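Local coordinates for protein serine protease inhibitor 1 (PDB 3VWC) that probably inhibits serine endopeptidases, as a fungal beta-trefoil protein of the I66 peptidase inhibitor family, at residues P4-V9 with S45-K50; K83-H88 with V100-E105; Q89-E94 with S130-Y135; G107-A112 with A137-T142. All coordinates share one frame; numbering follows the deposited sequence.

Contact 1. Residues P4-V9 with S45-K50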
loop_
_atom_site.group_PDB
_atom_site.type_symbol
_atom_site.label_atom_id
_atom_site.label_comp_id
_atom_site.label_asym_id
_atom_site.label_seq_id
_atom_site.Cartn_x
_atom_site.Cartn_y
_atom_site.Cartn_z
ATOM N N PRO A 4 -13.392 2.651 -6.789
ATOM C CA PRO A 4 -13.602 2.428 -5.353
ATOM C C PRO A 4 -14.278 1.097 -5.047
ATOM O O PRO A 4 -15.111 0.593 -5.829
ATOM C CB PRO A 4 -14.513 3.599 -4.941
ATOM C CG PRO A 4 -14.450 4.579 -6.048
ATOM C CD PRO A 4 -14.118 3.835 -7.291
ATOM N N GLY A 5 -13.892 0.496 -3.928
ATOM C CA GLY A 5 -14.451 -0.773 -3.506
ATOM C C GLY A 5 -13.468 -1.453 -2.576
ATOM O O GLY A 5 -12.593 -0.796 -2.003
ATOM N N THR A 6 -13.612 -2.762 -2.465
ATOM C CA THR A 6 -12.900 -3.543 -1.462
ATOM C C THR A 6 -11.972 -4.508 -2.218
ATOM O O THR A 6 -12.391 -5.176 -3.180
ATOM C CB THR A 6 -13.896 -4.363 -0.563
ATOM O OG1 THR A 6 -14.716 -3.468 0.203
ATOM C CG2 THR A 6 -13.156 -5.301 0.373
ATOM N N TYR A 7 -10.701 -4.552 -1.787
ATOM C CA TYR A 7 -9.607 -5.220 -2.520
ATOM C C TYR A 7 -8.680 -6.034 -1.629
ATOM O O TYR A 7 -8.288 -5.555 -0.556
ATOM C CB TYR A 7 -8.728 -4.158 -3.198
ATOM C CG TYR A 7 -9.417 -3.458 -4.341
ATOM C CD1 TYR A 7 -9.292 -3.904 -5.651
ATOM C CD2 TYR A 7 -10.180 -2.303 -4.111
ATOM C CE1 TYR A 7 -9.897 -3.267 -6.691
ATOM C CE2 TYR A 7 -10.802 -1.646 -5.169
ATOM C CZ TYR A 7 -10.644 -2.125 -6.445
ATOM O OH TYR A 7 -11.239 -1.515 -7.523
ATOM N N GLU A 8 -8.173 -7.143 -2.165
ATOM C CA GLU A 8 -6.993 -7.811 -1.604
ATOM C C GLU A 8 -5.776 -7.220 -2.299
ATOM O O GLU A 8 -5.865 -6.808 -3.456
ATOM C CB GLU A 8 -7.027 -9.310 -1.887
ATOM C CG GLU A 8 -8.088 -10.045 -1.081
ATOM C CD GLU A 8 -7.688 -11.486 -0.777
ATOM O OE1 GLU A 8 -6.856 -12.050 -1.526
ATOM O OE2 GLU A 8 -8.182 -12.038 0.233
ATOM N N VAL A 9 -4.746 -6.949 -1.524
ATOM C CA VAL A 9 -3.551 -6.280 -2.073
ATOM C C VAL A 9 -2.305 -7.126 -1.866
ATOM O O VAL A 9 -2.029 -7.509 -0.737
ATOM C CB VAL A 9 -3.342 -4.896 -1.426
ATOM C CG1 VAL A 9 -2.124 -4.182 -2.006
ATOM C CG2 VAL A 9 -4.583 -4.061 -1.547
ATOM N N SER A 45 -8.726 -7.347 3.593
ATOM C CA SER A 45 -9.346 -6.639 2.473
ATOM C C SER A 45 -9.343 -5.156 2.769
ATOM O O SER A 45 -9.884 -4.671 3.778
ATOM C CB SER A 45 -10.769 -7.149 2.214
ATOM O OG SER A 45 -10.746 -8.512 1.817
ATOM N N TRP A 46 -8.661 -4.436 1.910
ATOM C CA TRP A 46 -8.560 -3.014 2.026
ATOM C C TRP A 46 -9.829 -2.395 1.482
ATOM O O TRP A 46 -10.442 -2.939 0.568
ATOM C CB TRP A 46 -7.353 -2.566 1.181
ATOM C CG TRP A 46 -6.001 -2.903 1.774
ATOM C CD1 TRP A 46 -5.466 -4.150 1.969
ATOM C CD2 TRP A 46 -5.021 -1.965 2.210
ATOM N NE1 TRP A 46 -4.169 -4.031 2.452
ATOM C CE2 TRP A 46 -3.903 -2.716 2.690
ATOM C CE3 TRP A 46 -5.017 -0.567 2.377
ATOM C CZ2 TRP A 46 -2.745 -2.102 3.175
ATOM C CZ3 TRP A 46 -3.841 0.056 2.841
ATOM C CH2 TRP A 46 -2.727 -0.724 3.251
ATOM N N VAL A 47 -10.199 -1.245 2.020
ATOM C CA VAL A 47 -11.243 -0.447 1.406
ATOM C C VAL A 47 -10.621 0.793 0.753
ATOM O O VAL A 47 -9.849 1.552 1.371
ATOM C CB VAL A 47 -12.306 -0.057 2.432
ATOM C CG1 VAL A 47 -13.343 0.887 1.791
ATOM C CG2 VAL A 47 -12.959 -1.293 2.967
ATOM N N VAL A 48 -10.977 0.977 -0.515
ATOM C CA VAL A 48 -10.481 2.096 -1.313
ATOM C C VAL A 48 -11.625 3.085 -1.563
ATOM O O VAL A 48 -12.661 2.691 -2.077
ATOM C CB VAL A 48 -9.950 1.610 -2.662
ATOM C CG1 VAL A 48 -9.527 2.822 -3.498
ATOM C CG2 VAL A 48 -8.748 0.630 -2.456
ATOM N N GLU A 49 -11.460 4.312 -1.076
ATOM C CA GLU A 49 -12.475 5.342 -1.189
ATOM C C GLU A 49 -11.916 6.485 -2.002
ATOM O O GLU A 49 -10.796 6.933 -1.791
ATOM C CB GLU A 49 -12.882 5.879 0.192
ATOM C CG GLU A 49 -13.451 4.833 1.157
ATOM C CD GLU A 49 -14.965 4.865 1.274
ATOM O OE1 GLU A 49 -15.619 5.592 0.492
ATOM O OE2 GLU A 49 -15.511 4.040 2.033
ATOM N N LYS A 50 -12.720 6.988 -2.932
ATOM C CA LYS A 50 -12.410 8.243 -3.577
ATOM C C LYS A 50 -12.524 9.455 -2.646
ATOM O O LYS A 50 -13.474 9.582 -1.888
ATOM C CB LYS A 50 -13.337 8.404 -4.792
ATOM C CG LYS A 50 -12.772 9.284 -5.880
ATOM C CD LYS A 50 -13.804 9.442 -7.011
ATOM C CE LYS A 50 -13.328 10.428 -8.069
ATOM N NZ LYS A 50 -12.548 9.730 -9.142
#
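Val-9 sits over one face of the Trp-46 indole, its CG2 methyl 3.9 Å from the centroid of the five-membered ring in a CH-pi contact. CG1 of this valine is anti to the backbone N (chi1 -179°), which leaves CG2, beside that N, to meet the indole; the two side chains cross at about a right angle. At the edge of the indole, near its plane, comes the carbonyl oxygen of Tyr-7. The Tyr-7 ring is met obliquely by Val-48: Val-48 CG2 is 3.7 Å from Tyr-7 CD2. The polar ends of both aromatics are tied outside these strands, Tyr-7 OH to Lys-3 O and Trp-46 NE1 to Val-18 O.

The backbones form an antiparallel ladder between strands 5-11 and 46-51, neighbours in the sheet of this beta-trefoil. Gly-5 pairs with Val-48 and Tyr-7 with Trp-46, both hydrogen-bonded pairs. Val-48 N reaches Gly-5 O at 2.8 Å, and Trp-46 N reaches Tyr-7 O at 2.7 Å. Between them Thr-6 and Val-47 make a non-hydrogen-bonded pair, where Thr-6 CA approaches Trp-46 O to 3.2 Å. Gly-5 has backbone angles (phi 157°, psi -158°) that suit glycine, with no side chain to collide with Pro-4 O.

On the other face Thr-6 CG2 touches Ser-45 CB at 3.5 Å, and its OG1 borders Val-47 CG2. The chemistry is thus divided: four backbone N-H...O hydrogen bonds set the register, Tyr-7, Trp-46 and Val-48 lie on a buried, largely apolar face, and Thr-6 and Val-47 opposite stay partly exposed.

Contact 2. Residues K83-H88 with V100-E105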
loop_
_atom_site.group_PDB
_atom_site.type_symbol
_atom_site.label_atom_id
_atom_site.label_comp_id
_atom_site.label_asym_id
_atom_site.label_seq_id
_atom_site.Cartn_x
_atom_site.Cartn_y
_atom_site.Cartn_z
ATOM N N LYS A 83 -3.988 11.054 1.629
ATOM C CA LYS A 83 -4.492 10.911 0.257
ATOM C C LYS A 83 -3.411 10.306 -0.650
ATOM O O LYS A 83 -2.255 10.666 -0.568
ATOM C CB LYS A 83 -4.866 12.307 -0.306
ATOM C CG LYS A 83 -6.227 12.838 0.144
ATOM C CD LYS A 83 -6.458 14.245 -0.489
ATOM C CE LYS A 83 -7.845 14.802 -0.185
ATOM N NZ LYS A 83 -8.311 15.835 -1.183
ATOM N N TRP A 84 -3.834 9.334 -1.453
ATOM C CA TRP A 84 -2.936 8.565 -2.372
ATOM C C TRP A 84 -3.435 8.614 -3.818
ATOM O O TRP A 84 -4.667 8.583 -4.076
ATOM C CB TRP A 84 -2.911 7.088 -1.935
ATOM C CG TRP A 84 -2.423 6.934 -0.505
ATOM C CD1 TRP A 84 -3.196 6.935 0.617
ATOM C CD2 TRP A 84 -1.062 6.861 -0.066
ATOM N NE1 TRP A 84 -2.397 6.820 1.739
ATOM C CE2 TRP A 84 -1.081 6.768 1.351
ATOM C CE3 TRP A 84 0.180 6.835 -0.737
ATOM C CZ2 TRP A 84 0.081 6.700 2.119
ATOM C CZ3 TRP A 84 1.370 6.763 0.047
ATOM C CH2 TRP A 84 1.291 6.650 1.471
ATOM N N ILE A 85 -2.459 8.661 -4.720
ATOM C CA ILE A 85 -2.700 8.604 -6.167
ATOM C C ILE A 85 -2.433 7.143 -6.548
ATOM O O ILE A 85 -1.318 6.598 -6.323
ATOM C CB ILE A 85 -1.750 9.569 -6.904
ATOM C CG1 ILE A 85 -1.944 11.020 -6.417
ATOM C CG2 ILE A 85 -1.904 9.461 -8.465
ATOM C CD1 ILE A 85 -3.330 11.594 -6.589
ATOM N N VAL A 86 -3.476 6.480 -7.029
ATOM C CA VAL A 86 -3.427 5.066 -7.327
ATOM C C VAL A 86 -3.524 4.908 -8.845
ATOM O O VAL A 86 -4.532 5.296 -9.441
ATOM C CB VAL A 86 -4.500 4.275 -6.591
ATOM C CG1 VAL A 86 -4.381 2.792 -6.900
ATOM C CG2 VAL A 86 -4.422 4.527 -5.042
ATOM N N THR A 87 -2.450 4.411 -9.469
ATOM C CA THR A 87 -2.401 4.491 -10.932
ATOM C C THR A 87 -2.207 3.092 -11.510
ATOM O O THR A 87 -1.214 2.415 -11.174
ATOM C CB THR A 87 -1.202 5.354 -11.351
ATOM O OG1 THR A 87 -1.279 6.659 -10.724
ATOM C CG2 THR A 87 -1.244 5.598 -12.863
ATOM N N HIS A 88 -3.021 2.726 -12.496
ATOM C CA HIS A 88 -2.842 1.479 -13.212
ATOM C C HIS A 88 -1.491 1.530 -13.963
ATOM O O HIS A 88 -1.162 2.549 -14.617
ATOM C CB HIS A 88 -3.907 1.354 -14.310
ATOM C CG HIS A 88 -5.152 0.656 -13.881
ATOM N ND1 HIS A 88 -5.270 -0.721 -13.893
ATOM C CD2 HIS A 88 -6.364 1.136 -13.519
ATOM C CE1 HIS A 88 -6.491 -1.055 -13.513
ATOM N NE2 HIS A 88 -7.176 0.052 -13.289
ATOM N N VAL A 100 1.083 6.376 -4.837
ATOM C CA VAL A 100 1.973 7.503 -4.577
ATOM C C VAL A 100 1.267 8.573 -3.741
ATOM O O VAL A 100 0.129 8.910 -3.984
ATOM C CB VAL A 100 2.487 8.148 -5.901
ATOM C CG1 VAL A 100 3.398 9.334 -5.601
ATOM C CG2 VAL A 100 3.321 7.111 -6.645
ATOM N N ASN A 101 1.910 9.033 -2.672
ATOM C CA ASN A 101 1.200 9.982 -1.800
ATOM C C ASN A 101 0.906 11.278 -2.586
ATOM O O ASN A 101 1.833 11.852 -3.165
ATOM C CB ASN A 101 2.035 10.280 -0.536
ATOM C CG ASN A 101 1.195 10.855 0.558
ATOM O OD1 ASN A 101 0.639 10.123 1.409
ATOM N ND2 ASN A 101 1.221 12.174 0.648
ATOM N N ALA A 102 -0.314 11.788 -2.439
ATOM C CA ALA A 102 -0.742 13.000 -3.161
ATOM C C ALA A 102 -0.011 14.275 -2.718
ATOM O O ALA A 102 0.179 15.200 -3.529
ATOM C CB ALA A 102 -2.234 13.182 -3.031
ATOM N N SER A 103 0.370 14.337 -1.440
ATOM C CA SER A 103 1.043 15.510 -0.909
ATOM C C SER A 103 2.561 15.387 -0.818
ATOM O O SER A 103 3.285 16.326 -1.185
ATOM C CB SER A 103 0.390 15.949 0.404
ATOM O OG SER A 103 0.445 14.894 1.346
ATOM N N THR A 104 3.083 14.206 -0.429
ATOM C CA THR A 104 4.520 14.070 -0.248
ATOM C C THR A 104 5.253 13.614 -1.512
ATOM O O THR A 104 6.474 13.720 -1.595
ATOM C CB THR A 104 4.880 13.103 0.887
ATOM O OG1 THR A 104 4.526 11.764 0.484
ATOM C CG2 THR A 104 4.121 13.444 2.174
ATOM N N GLU A 105 4.503 13.023 -2.443
ATOM C CA GLU A 105 5.016 12.496 -3.690
ATOM C C GLU A 105 5.909 11.263 -3.541
ATOM O O GLU A 105 6.612 10.872 -4.477
ATOM C CB GLU A 105 5.671 13.595 -4.556
ATOM C CG GLU A 105 4.726 14.762 -4.772
ATOM C CD GLU A 105 5.311 15.831 -5.662
ATOM O OE1 GLU A 105 6.539 15.789 -5.930
ATOM O OE2 GLU A 105 4.530 16.703 -6.093
HETATM O O HOH W 1 -1.716 13.024 1.027
#
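Ile-85 and Val-100 face each other as an antiparallel hydrogen-bonded pair in the beta hairpin of strands 84-88 and 96-101, part of the beta-trefoil. Their backbone bonds are short and straight: Ile-85 N to Val-100 O at 2.7 Å, and Val-100 N to Ile-85 O at 2.8 Å. Next to it, Trp-84 and Asn-101 form a non-hydrogen-bonded pair whose side chains diverge. A third bond, Ala-102 N to Lys-83 O at 2.9 Å, comes in from 36° above the carbonyl plane, just where the second strand gives way to a turn. That turn, 102-104, is closed by Glu-105 N bonding to Asn-101 O.

The aromatic packing belongs to Trp-84. Its CB points away from the other strand, but chi1 of -59° sets CG beside the backbone N, and the six-membered ring, further out, comes back against Asn-101: CE3 of Trp-84 lies 3.4 Å from Asn-101 N, and CZ3 touches Asn-101 CB. The Asn-101 amide stands almost upright to the ring, the planes 87° apart. Beyond this contact the indole NE1 is bonded to Val-64 O, and the ring packs edge-to-face with Trp-108.

Apolar contacts are fewer and lie toward the surface. Ile-85 CG1 meets Ala-102 CB at 4.0 Å, and the CB atoms of Lys-83 and Ala-102 approach each other.

A water adds a polar link. Ser-103 OG, also bonded to Asp-81 OD1, takes a hydrogen from a water whose other hydrogen goes to Lys-83 O, 2.9 Å from the water oxygen.

Contact 3. Residues Q89-E94 with S130-Y135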
loop_
_atom_site.group_PDB
_atom_site.type_symbol
_atom_site.label_atom_id
_atom_site.label_comp_id
_atom_site.label_asym_id
_atom_site.label_seq_id
_atom_site.Cartn_x
_atom_site.Cartn_y
_atom_site.Cartn_z
ATOM N N GLN A 89 -0.781 0.412 -13.937
ATOM C CA GLN A 89 0.409 0.210 -14.786
ATOM C C GLN A 89 0.188 -1.039 -15.623
ATOM O O GLN A 89 0.740 -2.100 -15.343
ATOM C CB GLN A 89 1.695 0.090 -13.953
ATOM C CG GLN A 89 1.866 1.241 -12.943
ATOM C CD GLN A 89 2.086 2.593 -13.620
ATOM O OE1 GLN A 89 2.407 2.678 -14.827
ATOM N NE2 GLN A 89 1.888 3.687 -12.848
ATOM N N PRO A 90 -0.585 -0.891 -16.737
ATOM C CA PRO A 90 -1.030 -2.080 -17.505
ATOM C C PRO A 90 0.097 -2.865 -18.190
ATOM O O PRO A 90 -0.068 -4.041 -18.475
ATOM C CB PRO A 90 -1.890 -1.485 -18.620
ATOM C CG PRO A 90 -2.249 -0.138 -18.205
ATOM C CD PRO A 90 -1.235 0.361 -17.188
ATOM N N GLN A 91 1.228 -2.191 -18.384
ATOM C CA GLN A 91 2.452 -2.793 -18.906
ATOM C C GLN A 91 3.025 -3.819 -17.955
ATOM O O GLN A 91 3.926 -4.606 -18.339
ATOM C CB GLN A 91 3.486 -1.711 -19.300
ATOM C CG GLN A 91 4.143 -1.006 -18.089
ATOM C CD GLN A 91 3.376 0.216 -17.542
ATOM O OE1 GLN A 91 2.163 0.348 -17.674
ATOM N NE2 GLN A 91 4.108 1.084 -16.838
ATOM N N HIS A 92 2.518 -3.814 -16.705
ATOM C CA HIS A 92 2.964 -4.761 -15.680
ATOM C C HIS A 92 1.896 -5.785 -15.304
ATOM O O HIS A 92 2.083 -6.597 -14.380
ATOM C CB HIS A 92 3.481 -4.047 -14.415
ATOM C CG HIS A 92 4.708 -3.240 -14.644
ATOM N ND1 HIS A 92 5.939 -3.812 -14.891
ATOM C CD2 HIS A 92 4.922 -1.905 -14.584
ATOM C CE1 HIS A 92 6.843 -2.851 -15.018
ATOM N NE2 HIS A 92 6.244 -1.687 -14.856
ATOM N N GLY A 93 0.742 -5.656 -15.940
ATOM C CA GLY A 93 -0.368 -6.597 -15.749
ATOM C C GLY A 93 -1.659 -5.896 -15.406
ATOM O O GLY A 93 -1.659 -4.729 -14.977
ATOM N N GLU A 94 -2.772 -6.609 -15.573
ATOM C CA GLU A 94 -4.087 -5.968 -15.660
ATOM C C GLU A 94 -4.548 -5.201 -14.415
ATOM O O GLU A 94 -5.244 -4.178 -14.530
ATOM C CB GLU A 94 -5.159 -6.984 -16.073
ATOM C CG GLU A 94 -5.967 -6.512 -17.249
ATOM C CD GLU A 94 -6.748 -7.635 -17.865
ATOM O OE1 GLU A 94 -6.727 -7.761 -19.111
ATOM O OE2 GLU A 94 -7.302 -8.444 -17.090
ATOM N N SER A 130 12.039 4.272 -19.832
ATOM C CA SER A 130 11.436 3.716 -21.031
ATOM C C SER A 130 10.069 4.330 -21.303
ATOM O O SER A 130 9.500 5.013 -20.434
ATOM C CB SER A 130 11.268 2.210 -20.875
ATOM O OG SER A 130 10.559 1.916 -19.643
ATOM N N TYR A 131 9.471 3.950 -22.442
ATOM C CA TYR A 131 8.126 4.403 -22.750
ATOM C C TYR A 131 7.208 3.219 -23.058
ATOM O O TYR A 131 7.415 2.506 -24.021
ATOM C CB TYR A 131 8.136 5.393 -23.941
ATOM C CG TYR A 131 6.767 5.953 -24.236
ATOM C CD1 TYR A 131 6.360 7.163 -23.701
ATOM C CD2 TYR A 131 5.881 5.257 -25.056
ATOM C CE1 TYR A 131 5.087 7.661 -23.947
ATOM C CE2 TYR A 131 4.622 5.758 -25.331
ATOM C CZ TYR A 131 4.232 6.954 -24.764
ATOM O OH TYR A 131 2.975 7.458 -25.025
ATOM N N PRO A 132 6.270 2.896 -22.135
ATOM C CA PRO A 132 6.040 3.547 -20.839
ATOM C C PRO A 132 7.134 3.192 -19.819
ATOM O O PRO A 132 7.908 2.267 -20.064
ATOM C CB PRO A 132 4.711 2.919 -20.389
ATOM C CG PRO A 132 4.758 1.534 -20.932
ATOM C CD PRO A 132 5.450 1.688 -22.317
ATOM N N PRO A 133 7.237 3.946 -18.727
ATOM C CA PRO A 133 8.206 3.599 -17.700
ATOM C C PRO A 133 8.010 2.190 -17.181
ATOM O O PRO A 133 6.871 1.663 -17.158
ATOM C CB PRO A 133 7.947 4.611 -16.581
ATOM C CG PRO A 133 7.211 5.736 -17.260
ATOM C CD PRO A 133 6.374 5.074 -18.326
ATOM N N ARG A 134 9.111 1.513 -16.917
ATOM C CA ARG A 134 8.983 0.206 -16.305
ATOM C C ARG A 134 9.454 0.256 -14.855
ATOM O O ARG A 134 10.564 0.679 -14.553
ATOM C CB ARG A 134 9.750 -0.842 -17.106
ATOM C CG ARG A 134 8.927 -1.230 -18.363
ATOM C CD ARG A 134 9.221 -2.620 -18.931
ATOM N NE ARG A 134 8.770 -3.754 -18.098
ATOM C CZ ARG A 134 7.562 -4.328 -18.157
ATOM N NH1 ARG A 134 6.610 -3.830 -18.946
ATOM N NH2 ARG A 134 7.296 -5.387 -17.373
ATOM N N TYR A 135 8.537 -0.068 -13.951
ATOM C CA TYR A 135 8.825 0.042 -12.536
ATOM C C TYR A 135 9.424 -1.265 -12.035
ATOM O O TYR A 135 9.024 -2.353 -12.457
ATOM C CB TYR A 135 7.509 0.295 -11.820
ATOM C CG TYR A 135 6.939 1.651 -12.089
ATOM C CD1 TYR A 135 7.202 2.703 -11.208
ATOM C CD2 TYR A 135 6.161 1.915 -13.237
ATOM C CE1 TYR A 135 6.646 3.974 -11.433
ATOM C CE2 TYR A 135 5.645 3.173 -13.479
ATOM C CZ TYR A 135 5.942 4.207 -12.611
ATOM O OH TYR A 135 5.426 5.463 -12.816
HETATM O O HOH W 2 4.175 5.586 -15.594
#
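The Gln-89 amide meets the CE2 side of the Tyr-135 ring obliquely, the two side chains crossing at about a right angle with their planes 48° apart. The closest atoms are Gln-89 OE1 and Tyr-135 CE2, at 3.5 Å. OE1 also accepts from Gln-91 NE2, and a water bonded to Tyr-135 OH donates weakly to it; Gln-89 NE2 is bonded to Thr-98 OG1. Pro-90 starts a short 3-10 turn, in which His-92 N bonds back to Gln-89 O.

Gln-91 makes several contacts at once. Its CG lies between the backbone N and the carbonyl carbon (chi1 72°), and the side chain slides past Pro-132 in the opposite direction, Gln-91 CB 3.8 Å from Pro-132 CG. Besides its bond to the Gln-89 side chain, Gln-91 NE2 donates to Pro-133 O at 2.8 Å. The backbone oxygen of Gln-91 takes Arg-134 NH1 at 2.9 Å, the donor well above the carbonyl plane. Two loops of the beta-trefoil meet here at the surface: 89-94 connects strands 84-88 and 96-101, while 130-135, with a cis peptide before Pro-132, leads toward strand 141-145.

His-92 comes next. Its NE2 accepts the amide of Tyr-135 N at 2.9 Å, with that N tilted from the ring plane. Beside it the guanidinium of Arg-134 crosses obliquely, its face over His-92 CE1, which lies 3.5 Å from Arg-134 CZ. An acceptor NE2 and a neighbouring positive charge would both be consistent with a neutral imidazole. Leu-140 packs against both His-92 and Tyr-135.

Contact 4. Residues G107-A112 with A137-T142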
loop_
_atom_site.group_PDB
_atom_site.type_symbol
_atom_site.label_atom_id
_atom_site.label_comp_id
_atom_site.label_asym_id
_atom_site.label_seq_id
_atom_site.Cartn_x
_atom_site.Cartn_y
_atom_site.Cartn_z
ATOM N N GLY A 107 6.011 7.081 -2.666
ATOM C CA GLY A 107 5.084 5.996 -2.938
ATOM C C GLY A 107 5.417 4.723 -2.142
ATOM O O GLY A 107 6.505 4.618 -1.565
ATOM N N TRP A 108 4.519 3.739 -2.200
ATOM C CA TRP A 108 4.715 2.496 -1.459
ATOM C C TRP A 108 5.887 1.742 -2.097
ATOM O O TRP A 108 5.905 1.537 -3.340
ATOM C CB TRP A 108 3.478 1.639 -1.510
ATOM C CG TRP A 108 2.244 2.126 -0.783
ATOM C CD1 TRP A 108 2.021 3.373 -0.240
ATOM C CD2 TRP A 108 1.083 1.370 -0.589
ATOM N NE1 TRP A 108 0.772 3.406 0.325
ATOM C CE2 TRP A 108 0.151 2.206 0.090
ATOM C CE3 TRP A 108 0.694 0.053 -0.959
ATOM C CZ2 TRP A 108 -1.141 1.755 0.412
ATOM C CZ3 TRP A 108 -0.602 -0.400 -0.607
ATOM C CH2 TRP A 108 -1.494 0.456 0.089
ATOM N N VAL A 109 6.732 1.181 -1.242
ATOM C CA VAL A 109 7.860 0.361 -1.695
ATOM C C VAL A 109 8.062 -0.845 -0.753
ATOM O O VAL A 109 8.113 -0.719 0.492
ATOM C CB VAL A 109 9.195 1.167 -1.722
ATOM C CG1 VAL A 109 10.369 0.281 -2.128
ATOM C CG2 VAL A 109 9.074 2.348 -2.687
ATOM N N VAL A 110 8.064 -2.054 -1.325
ATOM C CA VAL A 110 8.447 -3.260 -0.557
ATOM C C VAL A 110 9.850 -3.622 -1.055
ATOM O O VAL A 110 10.024 -3.938 -2.244
ATOM C CB VAL A 110 7.463 -4.416 -0.853
ATOM C CG1 VAL A 110 8.001 -5.777 -0.248
ATOM C CG2 VAL A 110 6.139 -4.089 -0.244
ATOM N N PRO A 111 10.884 -3.522 -0.186
ATOM C CA PRO A 111 12.234 -3.869 -0.679
ATOM C C PRO A 111 12.310 -5.296 -1.215
ATOM O O PRO A 111 11.619 -6.218 -0.737
ATOM C CB PRO A 111 13.120 -3.738 0.567
ATOM C CG PRO A 111 12.353 -2.859 1.531
ATOM C CD PRO A 111 10.885 -3.114 1.249
ATOM N N ALA A 112 13.238 -5.501 -2.150
ATOM C CA ALA A 112 13.283 -6.809 -2.837
ATOM C C ALA A 112 13.638 -7.916 -1.899
ATOM O O ALA A 112 13.194 -9.074 -2.073
ATOM C CB ALA A 112 14.204 -6.763 -4.039
ATOM N N ALA A 137 9.625 -4.308 -9.329
ATOM C CA ALA A 137 8.540 -4.968 -8.638
ATOM C C ALA A 137 8.308 -4.439 -7.219
ATOM O O ALA A 137 7.175 -4.596 -6.667
ATOM C CB ALA A 137 8.816 -6.501 -8.563
ATOM N N THR A 138 9.383 -3.882 -6.642
ATOM C CA THR A 138 9.338 -3.281 -5.309
ATOM C C THR A 138 8.288 -2.160 -5.198
ATOM O O THR A 138 7.869 -1.806 -4.091
ATOM C CB THR A 138 10.686 -2.672 -5.006
ATOM O OG1 THR A 138 10.946 -1.742 -6.069
ATOM C CG2 THR A 138 11.758 -3.783 -4.950
ATOM N N GLU A 139 7.822 -1.630 -6.327
ATOM C CA GLU A 139 6.928 -0.461 -6.322
ATOM C C GLU A 139 5.573 -0.788 -6.925
ATOM O O GLU A 139 4.736 0.090 -7.053
ATOM C CB GLU A 139 7.572 0.692 -7.132
ATOM C CG GLU A 139 8.957 1.047 -6.551
ATOM C CD GLU A 139 9.655 2.143 -7.320
ATOM O OE1 GLU A 139 9.300 2.296 -8.530
ATOM O OE2 GLU A 139 10.604 2.740 -6.789
ATOM N N LEU A 140 5.336 -2.082 -7.195
ATOM C CA LEU A 140 4.098 -2.537 -7.853
ATOM C C LEU A 140 3.256 -3.430 -6.942
ATOM O O LEU A 140 3.799 -4.298 -6.223
ATOM C CB LEU A 140 4.467 -3.290 -9.148
ATOM C CG LEU A 140 5.212 -2.384 -10.168
ATOM C CD1 LEU A 140 5.603 -3.333 -11.289
ATOM C CD2 LEU A 140 4.308 -1.249 -10.710
ATOM N N PHE A 141 1.956 -3.182 -6.937
ATOM C CA PHE A 141 1.011 -3.923 -6.113
ATOM C C PHE A 141 -0.142 -4.402 -6.978
ATOM O O PHE A 141 -0.662 -3.648 -7.771
ATOM C CB PHE A 141 0.518 -2.958 -5.035
ATOM C CG PHE A 141 1.620 -2.524 -4.145
ATOM C CD1 PHE A 141 2.472 -1.490 -4.537
ATOM C CD2 PHE A 141 2.014 -3.298 -3.061
ATOM C CE1 PHE A 141 3.606 -1.148 -3.784
ATOM C CE2 PHE A 141 3.100 -2.936 -2.307
ATOM C CZ PHE A 141 3.939 -1.911 -2.681
ATOM N N THR A 142 -0.622 -5.613 -6.710
ATOM C CA THR A 142 -1.826 -6.116 -7.355
ATOM C C THR A 142 -3.042 -5.893 -6.481
ATOM O O THR A 142 -3.039 -6.332 -5.304
ATOM C CB THR A 142 -1.699 -7.601 -7.690
ATOM O OG1 THR A 142 -0.535 -7.809 -8.489
ATOM C CG2 THR A 142 -2.904 -8.119 -8.508
HETATM O O HOH W 3 3.931 2.203 -5.407
#
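The touching parts of the two backbones run 127° apart and are joined by one direct bond, Val-110 N to Thr-138 O at 2.8 Å. The same Thr-138 O also receives Val-109 CA at 3.2 Å, a CA-H...O contact. A water lies within hydrogen-bonding distance of Trp-108 O and Glu-139 O, bridging the two segments.

Trp-108 and Phe-141 form a T-shaped stack. The edge of the indole points at the face of the phenyl, with the centroids of the Trp-108 six-membered ring and the Phe-141 ring 5.4 Å apart and planes at 84°, and Trp-108 CE3 stands over the centre of the Phe-141 ring. Trp-108 CB touches Phe-141 CE1 at 3.6 Å, and the phenyl edge is met near its plane by Val-110 CG2, 3.8 Å from Phe-141 CE2.

Thr-138 packs its CB and CG2 against Val-110 O, with Thr-138 CB 3.1 Å from Val-110 O and CG2 also reaching Ala-112 N. Val-109 and Glu-139 lie side by side, pointing the same way, CG2 to CG; the carboxylate oxygen OE2 of Glu-139 is bonded to Ile-126 N.

Trp-108 goes on to meet Trp-46 in the interior of the beta-trefoil. Aromatic and apolar packing therefore carries most of this contact, while Thr-138 O is satisfied by the Val-110 amide and the water lies between two carbonyl oxygens that belong to buried residues.

Contact 4 is the buried one, contacts 1 and 2 are partly buried, and contact 3 lies on the surface, its centre about 18 Å from that of the chain. Contacts 1 and 2 are strand pairings within the large sheet; contact 4 instead brings the 107-112 segment to the approach to strand 141-145, which lies beside strand 5-11. Trp-108 of contact 4 touches Trp-46 of contact 1 and Trp-84 of contact 2, so the three share an aromatic interior. Contact 3 has no strand ladder; each hydrogen bond between its loops uses a side chain of Gln-91, His-92 or Arg-134, and it meets contact 4 through Leu-140. Contacts 2 and 3 touch where His-88 approaches Glu-94.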